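Local coordinates for protein 2''-aminoglycoside nucleotidyltransferase (Klebsiella pneumoniae, PDB 4WQK) that adenylates the 2''-hydroxyl group of kanamycin, gentamicin, tobramycin and related aminoglycosides, making bacteria resistant to these antibiotics, at residues Val7-Lys12 against Ala79-Glu84; His11-Ala16 against Glu59-Met64; Gly29-Ala34 against Glu127-Asp132; Gly67-Met70 against Gly76-Ala79. All blocks are in the same frame, centred on the assembly; numbering follows the deposited sequence.

Contact 1: residues Val7-Lys12 against Ala79-Glu84; sequences VTLIHK and AEIGDE
L9, on the first helix of this nucleotidyltransferase-fold domain, drops its isobutyl group onto the end of a beta hairpin, where I81 and E84 receive it. The two strands meet in a type II' beta turn from I81 to E84, closed by E84 N bonded to I81 O at 3.0 Å and by I81 N bonded to E84 O at 2.9 Å. G82 suits the second place of this turn, since its positive phi of 61° is costly for residues that carry a side chain. From L9 CB, which points to the hairpin, the chain runs to CG, anti to the backbone N (chi1 179°), and there it forks. One methyl, L9 CD1, lies 3.9 Å from I81 CG2 and equally far from I81 CD1, so it touches both branches of the isoleucine. The other, L9 CD2, reaches E84 CB at 3.7 Å. A branched leucine can therefore serve two neighbours that stand at opposite ends of one turn. The next residue, I10, packs on W30, and both L9 and I10 touch I46 of strand 46-51. E84 is in keeping with a half-buried place: its methylene part lies along the leucine, while a bend at chi2 (-61°) carries the carboxylate away to where OE1 accepts a hydrogen bond from Q6 NE2. The glutamate CG itself still lies 4.1 Å from L9 CD2.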
loop_
_atom_site.group_PDB
_atom_site.type_symbol
_atom_site.label_atom_id
_atom_site.label_comp_id
_atom_site.label_asym_id
_atom_site.label_seq_id
_atom_site.Cartn_x
_atom_site.Cartn_y
_atom_site.Cartn_z
ATOM N N VAL A 7 13.646 1.985 5.553
ATOM C CA VAL A 7 13.605 3.348 4.992
ATOM C C VAL A 7 14.629 3.458 3.867
ATOM O O VAL A 7 14.298 3.928 2.763
ATOM C CB VAL A 7 13.875 4.430 6.056
ATOM C CG1 VAL A 7 14.133 5.797 5.395
ATOM C CG2 VAL A 7 12.665 4.554 6.994
ATOM N N THR A 8 15.834 2.957 4.103
ATOM C CA THR A 8 16.887 3.040 3.092
ATOM C C THR A 8 16.455 2.249 1.857
ATOM O O THR A 8 16.617 2.712 0.712
ATOM C CB THR A 8 18.211 2.507 3.631
ATOM O OG1 THR A 8 18.642 3.340 4.718
ATOM C CG2 THR A 8 19.262 2.539 2.546
ATOM N N LEU A 9 15.821 1.079 2.055
ATOM C CA LEU A 9 15.359 0.276 0.933
ATOM C C LEU A 9 14.232 0.933 0.152
ATOM O O LEU A 9 14.235 0.925 -1.091
ATOM C CB LEU A 9 14.932 -1.118 1.432
ATOM C CG LEU A 9 14.418 -2.021 0.305
ATOM C CD1 LEU A 9 15.513 -2.313 -0.724
ATOM C CD2 LEU A 9 13.962 -3.331 0.958
ATOM N N ILE A 10 13.247 1.516 0.838
ATOM C CA ILE A 10 12.181 2.276 0.211
ATOM C C ILE A 10 12.792 3.392 -0.643
ATOM O O ILE A 10 12.391 3.576 -1.809
ATOM C CB ILE A 10 11.204 2.870 1.262
ATOM C CG1 ILE A 10 10.364 1.747 1.869
ATOM C CG2 ILE A 10 10.304 3.905 0.610
ATOM C CD1 ILE A 10 9.588 2.180 3.148
ATOM N N HIS A 11 13.750 4.113 -0.081
ATOM C CA HIS A 11 14.358 5.201 -0.878
ATOM C C HIS A 11 15.076 4.625 -2.107
ATOM O O HIS A 11 14.970 5.205 -3.233
ATOM C CB HIS A 11 15.332 6.058 -0.050
ATOM C CG HIS A 11 14.640 7.011 0.890
ATOM N ND1 HIS A 11 15.284 8.128 1.386
ATOM C CD2 HIS A 11 13.392 7.033 1.412
ATOM C CE1 HIS A 11 14.453 8.792 2.177
ATOM N NE2 HIS A 11 13.300 8.139 2.221
ATOM N N LYS A 12 15.802 3.525 -1.958
ATOM C CA LYS A 12 16.449 2.927 -3.147
ATOM C C LYS A 12 15.452 2.484 -4.215
ATOM O O LYS A 12 15.695 2.703 -5.415
ATOM C CB LYS A 12 17.304 1.719 -2.773
ATOM C CG LYS A 12 18.582 2.039 -2.076
ATOM C CD LYS A 12 19.367 0.767 -1.714
ATOM C CE LYS A 12 20.723 1.134 -1.121
ATOM N NZ LYS A 12 21.034 0.242 0.022
ATOM N N ALA A 79 8.207 -10.197 -3.018
ATOM C CA ALA A 79 9.626 -10.205 -3.358
ATOM C C ALA A 79 10.452 -10.049 -2.096
ATOM O O ALA A 79 9.972 -9.532 -1.074
ATOM C CB ALA A 79 9.940 -9.081 -4.311
ATOM N N GLU A 80 11.683 -10.551 -2.131
ATOM C CA GLU A 80 12.591 -10.312 -1.020
ATOM C C GLU A 80 13.844 -9.630 -1.529
ATOM O O GLU A 80 14.347 -9.944 -2.597
ATOM C CB GLU A 80 12.957 -11.610 -0.271
ATOM C CG GLU A 80 13.647 -12.661 -1.090
ATOM C CD GLU A 80 14.078 -13.851 -0.241
ATOM O OE1 GLU A 80 13.212 -14.479 0.416
ATOM O OE2 GLU A 80 15.298 -14.142 -0.222
ATOM N N ILE A 81 14.321 -8.664 -0.761
ATOM C CA ILE A 81 15.610 -8.026 -1.028
ATOM C C ILE A 81 16.344 -8.069 0.304
ATOM O O ILE A 81 15.921 -7.435 1.266
ATOM C CB ILE A 81 15.429 -6.582 -1.524
ATOM C CG1 ILE A 81 14.553 -6.530 -2.787
ATOM C CG2 ILE A 81 16.806 -5.896 -1.738
ATOM C CD1 ILE A 81 14.239 -5.092 -3.225
ATOM N N GLY A 82 17.406 -8.860 0.371
ATOM C CA GLY A 82 18.088 -9.099 1.628
ATOM C C GLY A 82 17.129 -9.744 2.615
ATOM O O GLY A 82 16.461 -10.731 2.281
ATOM N N ASP A 83 17.005 -9.151 3.796
ATOM C CA ASP A 83 16.139 -9.686 4.845
ATOM C C ASP A 83 14.747 -9.073 4.786
ATOM O O ASP A 83 13.911 -9.354 5.645
ATOM C CB ASP A 83 16.741 -9.428 6.232
ATOM C CG ASP A 83 17.998 -10.225 6.483
ATOM O OD1 ASP A 83 18.066 -11.392 6.030
ATOM O OD2 ASP A 83 18.911 -9.689 7.154
ATOM N N GLU A 84 14.488 -8.233 3.784
ATOM C CA GLU A 84 13.213 -7.520 3.721
ATOM C C GLU A 84 12.254 -8.046 2.659
ATOM O O GLU A 84 12.657 -8.513 1.609
ATOM C CB GLU A 84 13.441 -6.004 3.500
ATOM C CG GLU A 84 14.315 -5.325 4.557
ATOM C CD GLU A 84 13.732 -5.392 5.958
ATOM O OE1 GLU A 84 12.497 -5.543 6.111
ATOM O OE2 GLU A 84 14.517 -5.308 6.924
#

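Contact 2: residues His11-Ala16 against Glu59-Met64; sequences HKILAA and EAIVEM
A16 and I61 bring two helices together where helix 5-19 runs past helix 55-64. The methyl of A16 is directed at the isoleucine and meets both of its branches: A16 CB is 4.0 Å from I61 CG1 and 4.0 Å from I61 CG2. I61 can offer both because CG1 stands beside the backbone N (chi1 -71°) and CG2 beside the carbonyl carbon, a form common for isoleucine in helices. Its chi2 of 168° extends the chain, and the terminal CD1 comes to rest 4.0 Å from A16 C, so across this contact it meets backbone; the I61 side chain also touches R20. Alanine suits this point because the helices are close, with CA atoms of A16 and I61 only 6.5 Å apart. In the alpha/beta architecture of the N-terminal domain these helices lie against the mixed sheet, and I13 and V62, one from each, both pack on L86 of strand 84-93. I13 shares the rotamer of I61. Its CG2 makes a looser contact with I61 CG2 at 4.3 Å, and the side chain also packs on L24 and L65. Branched aliphatic groups fit such a place, since they fill it from several directions and bring no polar atom to be satisfied. The same methyl of the second helix, I61 CG2, also lies 4.3 Å from the backbone atom I13 O.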
loop_
_atom_site.group_PDB
_atom_site.type_symbol
_atom_site.label_atom_id
_atom_site.label_comp_id
_atom_site.label_asym_id
_atom_site.label_seq_id
_atom_site.Cartn_x
_atom_site.Cartn_y
_atom_site.Cartn_z
ATOM N N HIS A 11 13.750 4.113 -0.081
ATOM C CA HIS A 11 14.358 5.201 -0.878
ATOM C C HIS A 11 15.076 4.625 -2.107
ATOM O O HIS A 11 14.970 5.205 -3.233
ATOM C CB HIS A 11 15.332 6.058 -0.050
ATOM C CG HIS A 11 14.640 7.011 0.890
ATOM N ND1 HIS A 11 15.284 8.128 1.386
ATOM C CD2 HIS A 11 13.392 7.033 1.412
ATOM C CE1 HIS A 11 14.453 8.792 2.177
ATOM N NE2 HIS A 11 13.300 8.139 2.221
ATOM N N LYS A 12 15.802 3.525 -1.958
ATOM C CA LYS A 12 16.449 2.927 -3.147
ATOM C C LYS A 12 15.452 2.484 -4.215
ATOM O O LYS A 12 15.695 2.703 -5.415
ATOM C CB LYS A 12 17.304 1.719 -2.773
ATOM C CG LYS A 12 18.582 2.039 -2.076
ATOM C CD LYS A 12 19.367 0.767 -1.714
ATOM C CE LYS A 12 20.723 1.134 -1.121
ATOM N NZ LYS A 12 21.034 0.242 0.022
ATOM N N ILE A 13 14.356 1.832 -3.824
ATOM C CA ILE A 13 13.351 1.391 -4.783
ATOM C C ILE A 13 12.749 2.584 -5.509
ATOM O O ILE A 13 12.617 2.567 -6.760
ATOM C CB ILE A 13 12.260 0.592 -4.072
ATOM C CG1 ILE A 13 12.845 -0.727 -3.592
ATOM C CG2 ILE A 13 11.101 0.305 -5.011
ATOM C CD1 ILE A 13 11.947 -1.411 -2.539
ATOM N N LEU A 14 12.382 3.630 -4.758
ATOM C CA LEU A 14 11.717 4.762 -5.379
ATOM C C LEU A 14 12.698 5.532 -6.254
ATOM O O LEU A 14 12.286 6.110 -7.286
ATOM C CB LEU A 14 11.098 5.680 -4.336
ATOM C CG LEU A 14 9.978 4.969 -3.576
ATOM C CD1 LEU A 14 9.399 5.997 -2.618
ATOM C CD2 LEU A 14 8.879 4.482 -4.513
ATOM N N ALA A 15 13.997 5.586 -5.908
ATOM C CA ALA A 15 14.986 6.257 -6.768
ATOM C C ALA A 15 15.042 5.543 -8.115
ATOM O O ALA A 15 15.074 6.195 -9.176
ATOM C CB ALA A 15 16.331 6.264 -6.139
ATOM N N ALA A 16 15.108 4.230 -8.063
ATOM C CA ALA A 16 15.197 3.474 -9.311
ATOM C C ALA A 16 13.898 3.627 -10.112
ATOM O O ALA A 16 13.935 3.692 -11.357
ATOM C CB ALA A 16 15.480 2.016 -8.995
ATOM N N GLU A 59 9.979 -5.683 -11.454
ATOM C CA GLU A 59 10.796 -6.871 -11.222
ATOM C C GLU A 59 12.273 -6.547 -11.540
ATOM O O GLU A 59 13.175 -7.026 -10.866
ATOM C CB GLU A 59 10.308 -8.072 -12.049
ATOM C CG GLU A 59 8.953 -8.628 -11.581
ATOM C CD GLU A 59 8.618 -9.982 -12.217
ATOM O OE1 GLU A 59 9.514 -10.659 -12.783
ATOM O OE2 GLU A 59 7.452 -10.422 -12.136
ATOM N N ALA A 60 12.507 -5.721 -12.552
ATOM C CA ALA A 60 13.882 -5.365 -12.887
ATOM C C ALA A 60 14.528 -4.546 -11.765
ATOM O O ALA A 60 15.723 -4.718 -11.494
ATOM C CB ALA A 60 13.930 -4.598 -14.230
ATOM N N ILE A 61 13.754 -3.663 -11.128
ATOM C CA ILE A 61 14.274 -2.909 -9.993
ATOM C C ILE A 61 14.665 -3.867 -8.871
ATOM O O ILE A 61 15.773 -3.781 -8.311
ATOM C CB ILE A 61 13.247 -1.884 -9.517
ATOM C CG1 ILE A 61 13.130 -0.751 -10.559
ATOM C CG2 ILE A 61 13.598 -1.363 -8.113
ATOM C CD1 ILE A 61 11.926 0.151 -10.296
ATOM N N VAL A 62 13.776 -4.815 -8.583
ATOM C CA VAL A 62 14.045 -5.793 -7.531
ATOM C C VAL A 62 15.336 -6.552 -7.807
ATOM O O VAL A 62 16.190 -6.698 -6.927
ATOM C CB VAL A 62 12.864 -6.793 -7.390
ATOM C CG1 VAL A 62 13.236 -8.004 -6.516
ATOM C CG2 VAL A 62 11.619 -6.075 -6.852
ATOM N N GLU A 63 15.482 -7.042 -9.029
ATOM C CA GLU A 63 16.675 -7.805 -9.401
ATOM C C GLU A 63 17.935 -6.948 -9.330
ATOM O O GLU A 63 18.994 -7.437 -8.939
ATOM C CB GLU A 63 16.502 -8.399 -10.799
ATOM C CG GLU A 63 15.407 -9.472 -10.829
ATOM C CD GLU A 63 14.969 -9.854 -12.233
ATOM O OE1 GLU A 63 15.801 -9.776 -13.167
ATOM O OE2 GLU A 63 13.784 -10.238 -12.401
ATOM N N MET A 64 17.832 -5.685 -9.743
ATOM C CA MET A 64 18.986 -4.804 -9.765
ATOM C C MET A 64 19.481 -4.567 -8.338
ATOM O O MET A 64 20.681 -4.411 -8.101
ATOM C CB MET A 64 18.604 -3.488 -10.455
ATOM C CG MET A 64 19.756 -2.596 -10.772
ATOM S SD MET A 64 19.442 -0.940 -10.237
ATOM C CE MET A 64 19.756 -1.296 -8.538
#

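Contact 3: residues Gly29-Ala34 against Glu127-Asp132; sequences GWAIDA and EAIIWD
I129 carries most of this contact, meeting A31 with one branch and I32 with the other. Its CG1 stands beside the backbone N (chi1 -67°) and the chain is extended at chi2, which sends CD1 out to the methyl of A31; I129 CD1 and A31 CB are 3.6 Å apart. The shorter branch takes the second partner: I129 CG2 lies 3.7 Å from I32 CG1 and 3.9 Å from I32 CD1, the two isoleucines crossing obliquely. I32 does not aim its CB straight at the other helix, and it is the chain running on through CG1 that closes the distance. Because A31 has just one methyl to offer, the tip of I129 can come close to the backbone, with I129 CD1 4.2 Å from I32 N. The CA atoms of I32 and I129 are 7.7 Å apart. What meets here is helix 28-36 of the N-terminal domain and helix 126-139 of the C-terminal domain, the two halves between which kanamycin binds. A31 lies about 7 Å, side chain to side chain, from the magnesium ligand D47. On the C-terminal side I32 also touches S152, and I130 turns to the helices behind it. All three touching residues are buried, and no hydrogen bond or charge pair crosses between the segments. The two domains are thus joined here by nondirectional, hydrophobic packing, dependent on the fit of aliphatic groups.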
loop_
_atom_site.group_PDB
_atom_site.type_symbol
_atom_site.label_atom_id
_atom_site.label_comp_id
_atom_site.label_asym_id
_atom_site.label_seq_id
_atom_site.Cartn_x
_atom_site.Cartn_y
_atom_site.Cartn_z
ATOM N N GLY A 29 0.790 -0.402 5.985
ATOM C CA GLY A 29 1.209 0.263 7.195
ATOM C C GLY A 29 2.203 1.370 6.896
ATOM O O GLY A 29 2.188 2.428 7.524
ATOM N N TRP A 30 3.094 1.148 5.929
ATOM C CA TRP A 30 4.015 2.224 5.566
ATOM C C TRP A 30 3.285 3.416 4.923
ATOM O O TRP A 30 3.734 4.545 5.074
ATOM C CB TRP A 30 5.114 1.706 4.618
ATOM C CG TRP A 30 6.376 1.360 5.356
ATOM C CD1 TRP A 30 6.895 0.121 5.543
ATOM C CD2 TRP A 30 7.238 2.276 6.034
ATOM N NE1 TRP A 30 8.063 0.212 6.276
ATOM C CE2 TRP A 30 8.305 1.525 6.577
ATOM C CE3 TRP A 30 7.225 3.659 6.207
ATOM C CZ2 TRP A 30 9.341 2.116 7.329
ATOM C CZ3 TRP A 30 8.241 4.249 6.945
ATOM C CH2 TRP A 30 9.289 3.471 7.504
ATOM N N ALA A 31 2.153 3.169 4.245
ATOM C CA ALA A 31 1.402 4.291 3.646
ATOM C C ALA A 31 0.791 5.156 4.722
ATOM O O ALA A 31 0.740 6.423 4.607
ATOM C CB ALA A 31 0.310 3.810 2.721
ATOM N N ILE A 32 0.309 4.513 5.795
ATOM C CA ILE A 32 -0.206 5.256 6.947
ATOM C C ILE A 32 0.901 6.152 7.545
ATOM O O ILE A 32 0.689 7.344 7.756
ATOM C CB ILE A 32 -0.766 4.292 8.027
ATOM C CG1 ILE A 32 -1.938 3.497 7.423
ATOM C CG2 ILE A 32 -1.163 5.047 9.315
ATOM C CD1 ILE A 32 -2.428 2.368 8.325
ATOM N N ASP A 33 2.077 5.581 7.772
ATOM C CA ASP A 33 3.177 6.351 8.368
ATOM C C ASP A 33 3.647 7.434 7.408
ATOM O O ASP A 33 3.967 8.537 7.872
ATOM C CB ASP A 33 4.337 5.430 8.749
ATOM C CG ASP A 33 4.070 4.656 10.034
ATOM O OD1 ASP A 33 2.918 4.683 10.584
ATOM O OD2 ASP A 33 5.027 4.014 10.533
ATOM N N ALA A 34 3.635 7.134 6.107
ATOM C CA ALA A 34 4.045 8.143 5.120
ATOM C C ALA A 34 3.063 9.332 5.119
ATOM O O ALA A 34 3.486 10.497 5.120
ATOM C CB ALA A 34 4.175 7.513 3.787
ATOM N N GLU A 127 -8.769 6.135 1.845
ATOM C CA GLU A 127 -9.929 5.268 1.586
ATOM C C GLU A 127 -9.475 3.876 1.135
ATOM O O GLU A 127 -10.071 2.872 1.557
ATOM C CB GLU A 127 -10.827 5.930 0.529
ATOM C CG GLU A 127 -11.520 7.169 1.019
ATOM C CD GLU A 127 -10.662 8.479 0.903
ATOM O OE1 GLU A 127 -9.408 8.508 0.652
ATOM O OE2 GLU A 127 -11.279 9.548 1.088
ATOM N N ALA A 128 -8.446 3.804 0.286
ATOM C CA ALA A 128 -7.908 2.513 -0.137
ATOM C C ALA A 128 -7.284 1.735 1.003
ATOM O O ALA A 128 -7.439 0.511 1.089
ATOM C CB ALA A 128 -6.874 2.708 -1.282
ATOM N N ILE A 129 -6.558 2.446 1.860
ATOM C CA ILE A 129 -5.928 1.829 3.026
ATOM C C ILE A 129 -6.993 1.204 3.925
ATOM O O ILE A 129 -6.913 0.022 4.345
ATOM C CB ILE A 129 -5.093 2.875 3.786
ATOM C CG1 ILE A 129 -3.904 3.297 2.936
ATOM C CG2 ILE A 129 -4.648 2.370 5.166
ATOM C CD1 ILE A 129 -3.179 4.548 3.494
ATOM N N ILE A 130 -8.045 1.961 4.191
ATOM C CA ILE A 130 -9.098 1.505 5.094
ATOM C C ILE A 130 -9.935 0.386 4.435
ATOM O O ILE A 130 -10.298 -0.594 5.095
ATOM C CB ILE A 130 -9.965 2.707 5.500
ATOM C CG1 ILE A 130 -9.131 3.607 6.398
ATOM C CG2 ILE A 130 -11.250 2.260 6.220
ATOM C CD1 ILE A 130 -9.731 4.938 6.628
ATOM N N TRP A 131 -10.216 0.502 3.132
ATOM C CA TRP A 131 -10.922 -0.530 2.401
ATOM C C TRP A 131 -10.272 -1.914 2.578
ATOM O O TRP A 131 -10.974 -2.908 2.735
ATOM C CB TRP A 131 -10.946 -0.152 0.921
ATOM C CG TRP A 131 -11.877 -0.898 0.023
ATOM C CD1 TRP A 131 -11.538 -1.889 -0.875
ATOM C CD2 TRP A 131 -13.280 -0.662 -0.151
ATOM N NE1 TRP A 131 -12.645 -2.274 -1.591
ATOM C CE2 TRP A 131 -13.739 -1.565 -1.149
ATOM C CE3 TRP A 131 -14.213 0.201 0.453
ATOM C CZ2 TRP A 131 -15.066 -1.589 -1.567
ATOM C CZ3 TRP A 131 -15.513 0.169 0.049
ATOM C CH2 TRP A 131 -15.944 -0.718 -0.971
ATOM N N ASP A 132 -8.940 -1.971 2.538
ATOM C CA ASP A 132 -8.275 -3.268 2.706
ATOM C C ASP A 132 -8.497 -3.863 4.071
ATOM O O ASP A 132 -8.528 -5.092 4.229
ATOM C CB ASP A 132 -6.771 -3.145 2.454
ATOM C CG ASP A 132 -6.382 -3.699 1.104
ATOM O OD1 ASP A 132 -7.259 -4.293 0.432
ATOM O OD2 ASP A 132 -5.223 -3.513 0.694
#

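Contact 4: residues Gly67-Met70 against Gly76-Ala79; sequences GRVM and GFLA
M70 and L78 are tied by the one hydrogen bond between these segments: M70 N donates to L78 O over 2.7 Å, nearly straight at 167°, with the donor tilted 22° from the carbonyl plane. The side chains of the same two residues touch as well. M70, extended until its bend at chi3, lays its methyl CE 3.6 Å from L78 CD1. One residue earlier, V69 faces A79 as an antiparallel non-hydrogen-bonded pair, where R68 O makes a weak CA-H...O contact with A79 CA at 3.3 Å. V69 also brings CG2 to F77 CD1 at 4.0 Å, the side chains crossing at about a right angle. These strands form a beta hairpin. L78 makes backbone bonds with E71 as well as M70, consistent with a beta bulge there. Further out, V69, F77 and A79 face helix 55-64: V69 touches E59, F77 packs on R55 and L58, and A79, small beneath the helix, on V62. L78 and M70 lie on the other face, where L78 touches D87, a magnesium ligand, and its side chain is about 6 Å from the bound magnesium ion. The strands are thus held by backbone bonding that is indifferent to residue type, while the residues chosen sort the faces: aromatic and aliphatic groups under the helix, and an apolar leucine beside a metal-binding carboxylate.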
loop_
_atom_site.group_PDB
_atom_site.type_symbol
_atom_site.label_atom_id
_atom_site.label_comp_id
_atom_site.label_asym_id
_atom_site.label_seq_id
_atom_site.Cartn_x
_atom_site.Cartn_y
_atom_site.Cartn_z
ATOM N N GLY A 67 17.572 -8.647 -5.223
ATOM C CA GLY A 67 16.490 -9.477 -4.729
ATOM C C GLY A 67 15.862 -10.371 -5.781
ATOM O O GLY A 67 16.360 -10.524 -6.912
ATOM N N ARG A 68 14.729 -10.953 -5.416
ATOM C CA ARG A 68 14.069 -11.914 -6.282
ATOM C C ARG A 68 12.586 -11.942 -5.978
ATOM O O ARG A 68 12.162 -11.565 -4.884
ATOM C CB ARG A 68 14.682 -13.300 -6.104
ATOM C CG ARG A 68 14.546 -13.835 -4.701
ATOM C CD ARG A 68 15.165 -15.230 -4.561
ATOM N NE ARG A 68 14.475 -16.226 -5.382
ATOM C CZ ARG A 68 13.355 -16.852 -5.014
ATOM N NH1 ARG A 68 12.775 -16.554 -3.850
ATOM N NH2 ARG A 68 12.795 -17.749 -5.818
ATOM N N VAL A 69 11.786 -12.360 -6.960
ATOM C CA VAL A 69 10.382 -12.611 -6.707
ATOM C C VAL A 69 10.314 -13.943 -5.965
ATOM O O VAL A 69 10.928 -14.914 -6.395
ATOM C CB VAL A 69 9.553 -12.703 -7.997
ATOM C CG1 VAL A 69 8.174 -13.275 -7.682
ATOM C CG2 VAL A 69 9.461 -11.339 -8.665
ATOM N N MET A 70 9.561 -13.993 -4.873
ATOM C CA MET A 70 9.539 -15.158 -3.983
ATOM C C MET A 70 8.252 -15.988 -4.046
ATOM O O MET A 70 8.280 -17.192 -3.867
ATOM C CB MET A 70 9.770 -14.675 -2.541
ATOM C CG MET A 70 9.639 -15.740 -1.469
ATOM S SD MET A 70 9.489 -14.973 0.158
ATOM C CE MET A 70 7.706 -14.945 0.351
ATOM N N GLY A 76 -1.095 -10.294 -6.911
ATOM C CA GLY A 76 0.177 -9.622 -6.723
ATOM C C GLY A 76 1.290 -10.634 -6.539
ATOM O O GLY A 76 1.135 -11.803 -6.939
ATOM N N PHE A 77 2.414 -10.190 -5.974
ATOM C CA PHE A 77 3.541 -11.083 -5.732
ATOM C C PHE A 77 4.313 -10.580 -4.518
ATOM O O PHE A 77 4.184 -9.395 -4.171
ATOM C CB PHE A 77 4.456 -11.192 -6.976
ATOM C CG PHE A 77 5.183 -9.900 -7.357
ATOM C CD1 PHE A 77 6.425 -9.601 -6.814
ATOM C CD2 PHE A 77 4.618 -8.992 -8.239
ATOM C CE1 PHE A 77 7.101 -8.444 -7.169
ATOM C CE2 PHE A 77 5.287 -7.818 -8.578
ATOM C CZ PHE A 77 6.530 -7.554 -8.042
ATOM N N LEU A 78 5.068 -11.476 -3.884
ATOM C CA LEU A 78 6.012 -11.150 -2.796
ATOM C C LEU A 78 7.408 -11.205 -3.362
ATOM O O LEU A 78 7.747 -12.113 -4.141
ATOM C CB LEU A 78 5.903 -12.113 -1.599
ATOM C CG LEU A 78 4.493 -12.309 -1.049
ATOM C CD1 LEU A 78 4.488 -13.363 0.094
ATOM C CD2 LEU A 78 3.903 -10.972 -0.610
ATOM N N ALA A 79 8.207 -10.197 -3.018
ATOM C CA ALA A 79 9.626 -10.205 -3.358
ATOM C C ALA A 79 10.452 -10.049 -2.096
ATOM O O ALA A 79 9.972 -9.532 -1.074
ATOM C CB ALA A 79 9.940 -9.081 -4.311
#

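In the fold
Contacts 2 and 3 are buried; contact 1, at a hairpin turn, and contact 4, on the edge strand 68-73, are partly buried. Helix 5-19 serves both contact 1 and contact 2, and strand 76-81 both contact 1 and contact 4, with V62 of helix 55-64 touching A79 and I81 to join all three into one packed unit of the N-terminal domain. Contact 3 stands apart, about 19 Å from contact 1 between centres, and is alone in linking the two domains, though W30 ties its helix to V7 and I10. The three packing contacts between elements use aliphatic groups without a hydrogen bond across them, whereas contact 4, between neighbouring strands, adds a backbone bond.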